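PDB 2VGX: chaperone SycD from Yersinia enterocolitica, which serves as the type III secretion chaperone of the translocator proteins and probably modulates expression of the yop operon. Local coordinates for residues Thr20-Gln23 / Leu24-Ala28. Numbering follows the deposited sequence.
Sequences TLEQ and LYSLA
L21, E22 and Q23 accept i to i+4 backbone hydrogen bonds from Y25, S26 and L27 on helix 18-33, within the tetratricopeptide repeat region. One residue earlier, water stands in this ladder. The water donates to T20 O at 2.6 Å and accepts from L24 N at 3.0 Å, linking two atoms too far apart to bond directly. The S26 hydroxyl turns back to the preceding turn of the helix. With chi1 at -53°, its OG sits beside the backbone N and donates to E22 O at 3.0 Å. E22 O also takes S26 N, at 2.8 Å, from the opposite face of its plane. In both E22 and Y25, CG is anti to the backbone N (chi1 174° in Y25), which sends the two side chains off the helix side by side. R56 of helix 55-67 serves both: it forms a salt bridge with E22 OE1 and a cation-pi contact with the Y25 ring. Y25 and L21 also pack on helix 44-50, L24 and L27 on apolar side chains of a neighbouring subunit. The E22 carboxylate is turned 62° from the ring plane, and its OE2 meets the ring edge in plane, 3.7 Å from Y25 CD2.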
ATOM      1  N   THR B  20       1.878   7.284  -5.954  1.00  8.96           N
ATOM      2  CA  THR B  20       0.780   6.497  -5.408  1.00 11.20           C
ATOM      3  C   THR B  20       1.016   6.187  -3.923  1.00 11.06           C
ATOM      4  O   THR B  20       0.053   6.111  -3.152  1.00 10.25           O
ATOM      5  CB  THR B  20       0.634   5.140  -6.152  1.00 11.34           C
ATOM      6  OG1 THR B  20       0.708   5.341  -7.583  1.00  9.29           O
ATOM      7  CG2 THR B  20      -0.663   4.411  -5.755  1.00 11.71           C
ATOM      8  N   LEU B  21       2.288   6.024  -3.529  1.00  8.83           N
ATOM      9  CA  LEU B  21       2.632   5.477  -2.199  1.00  9.81           C
ATOM     10  C   LEU B  21       3.031   6.556  -1.174  1.00 11.32           C
ATOM     11  O   LEU B  21       3.226   6.258   0.016  1.00  9.01           O
ATOM     12  CB  LEU B  21       3.758   4.413  -2.341  1.00  5.92           C
ATOM     13  CG  LEU B  21       3.498   3.286  -3.366  1.00  7.48           C
ATOM     14  CD1 LEU B  21       4.722   2.408  -3.474  1.00  7.96           C
ATOM     15  CD2 LEU B  21       2.260   2.430  -3.001  1.00  6.24           C
ATOM     16  N   GLU B  22       3.124   7.800  -1.633  1.00 13.96           N
ATOM     17  CA  GLU B  22       3.672   8.882  -0.787  1.00 14.16           C
ATOM     18  C   GLU B  22       2.864   9.151   0.515  1.00 15.01           C
ATOM     19  O   GLU B  22       3.444   9.327   1.616  1.00 15.32           O
ATOM     20  CB  GLU B  22       3.895  10.156  -1.603  1.00 15.68           C
ATOM     21  CG  GLU B  22       4.692  11.293  -0.844  1.00 16.23           C
ATOM     22  CD  GLU B  22       6.006  10.826  -0.198  1.00 22.26           C
ATOM     23  OE1 GLU B  22       6.714   9.948  -0.787  1.00 18.54           O
ATOM     24  OE2 GLU B  22       6.321  11.357   0.918  1.00 25.18           O
ATOM     25  N   GLN B  23       1.537   9.116   0.425  1.00 13.01           N
ATOM     26  CA  GLN B  23       0.755   9.375   1.637  1.00 15.50           C
ATOM     27  C   GLN B  23       0.788   8.227   2.594  1.00 15.17           C
ATOM     28  O   GLN B  23       0.844   8.428   3.813  1.00 12.95           O
ATOM     29  CB  GLN B  23      -0.669   9.857   1.332  1.00 22.01           C
ATOM     30  CG  GLN B  23      -0.633  11.276   0.666  1.00 31.37           C
ATOM     31  CD  GLN B  23       0.303  12.290   1.410  1.00 36.50           C
ATOM     32  OE1 GLN B  23       1.249  12.852   0.819  1.00 39.20           O
ATOM     33  NE2 GLN B  23       0.036  12.510   2.708  1.00 39.06           N
ATOM     34  N   LEU B  24       0.762   7.000   2.062  1.00 11.50           N
ATOM     35  CA  LEU B  24       1.006   5.861   2.921  1.00  8.03           C
ATOM     36  C   LEU B  24       2.405   5.941   3.548  1.00  8.02           C
ATOM     37  O   LEU B  24       2.587   5.570   4.685  1.00  7.23           O
ATOM     38  CB  LEU B  24       0.873   4.550   2.141  1.00 12.18           C
ATOM     39  CG  LEU B  24      -0.537   4.104   1.755  1.00 11.30           C
ATOM     40  CD1 LEU B  24      -0.459   2.742   1.032  1.00 12.86           C
ATOM     41  CD2 LEU B  24      -1.437   4.013   2.992  1.00 11.24           C
ATOM     42  N   TYR B  25       3.402   6.388   2.796  1.00  9.39           N
ATOM     43  CA  TYR B  25       4.739   6.534   3.380  1.00 10.40           C
ATOM     44  C   TYR B  25       4.764   7.587   4.527  1.00 11.19           C
ATOM     45  O   TYR B  25       5.355   7.356   5.585  1.00  8.77           O
ATOM     46  CB  TYR B  25       5.764   6.879   2.308  1.00 10.89           C
ATOM     47  CG  TYR B  25       7.140   7.186   2.875  1.00 13.56           C
ATOM     48  CD1 TYR B  25       7.910   6.179   3.482  1.00 13.88           C
ATOM     49  CD2 TYR B  25       7.668   8.482   2.819  1.00 15.53           C
ATOM     50  CE1 TYR B  25       9.180   6.447   4.009  1.00 15.80           C
ATOM     51  CE2 TYR B  25       8.951   8.771   3.324  1.00 15.46           C
ATOM     52  CZ  TYR B  25       9.694   7.738   3.931  1.00 16.16           C
ATOM     53  OH  TYR B  25      10.956   7.988   4.447  1.00 14.43           O
ATOM     54  N   SER B  26       4.119   8.728   4.316  1.00 12.67           N
ATOM     55  CA  SER B  26       4.025   9.763   5.378  1.00 15.55           C
ATOM     56  C   SER B  26       3.324   9.240   6.625  1.00 13.72           C
ATOM     57  O   SER B  26       3.741   9.507   7.737  1.00 15.12           O
ATOM     58  CB  SER B  26       3.298  11.023   4.874  1.00 17.91           C
ATOM     59  OG  SER B  26       3.935  11.448   3.693  1.00 24.48           O
ATOM     60  N   LEU B  27       2.267   8.471   6.437  1.00 13.24           N
ATOM     61  CA  LEU B  27       1.583   7.831   7.540  1.00 13.48           C
ATOM     62  C   LEU B  27       2.478   6.935   8.377  1.00 13.08           C
ATOM     63  O   LEU B  27       2.521   7.076   9.609  1.00 12.94           O
ATOM     64  CB  LEU B  27       0.352   7.049   7.007  1.00 15.21           C
ATOM     65  CG  LEU B  27      -0.435   6.196   7.997  1.00 16.55           C
ATOM     66  CD1 LEU B  27      -0.947   6.981   9.208  1.00 19.50           C
ATOM     67  CD2 LEU B  27      -1.613   5.524   7.273  1.00 18.47           C
ATOM     68  N   ALA B  28       3.184   6.000   7.726  1.00 10.40           N
ATOM     69  CA  ALA B  28       4.061   5.057   8.400  1.00 10.37           C
ATOM     70  C   ALA B  28       5.158   5.845   9.148  1.00 10.80           C
ATOM     71  O   ALA B  28       5.530   5.529  10.296  1.00 10.01           O
ATOM     72  CB  ALA B  28       4.701   4.112   7.328  1.00 11.74           C
TER
HETATM   73  O   HOH W   1      -0.408   6.761  -0.638  1.00  9.46           O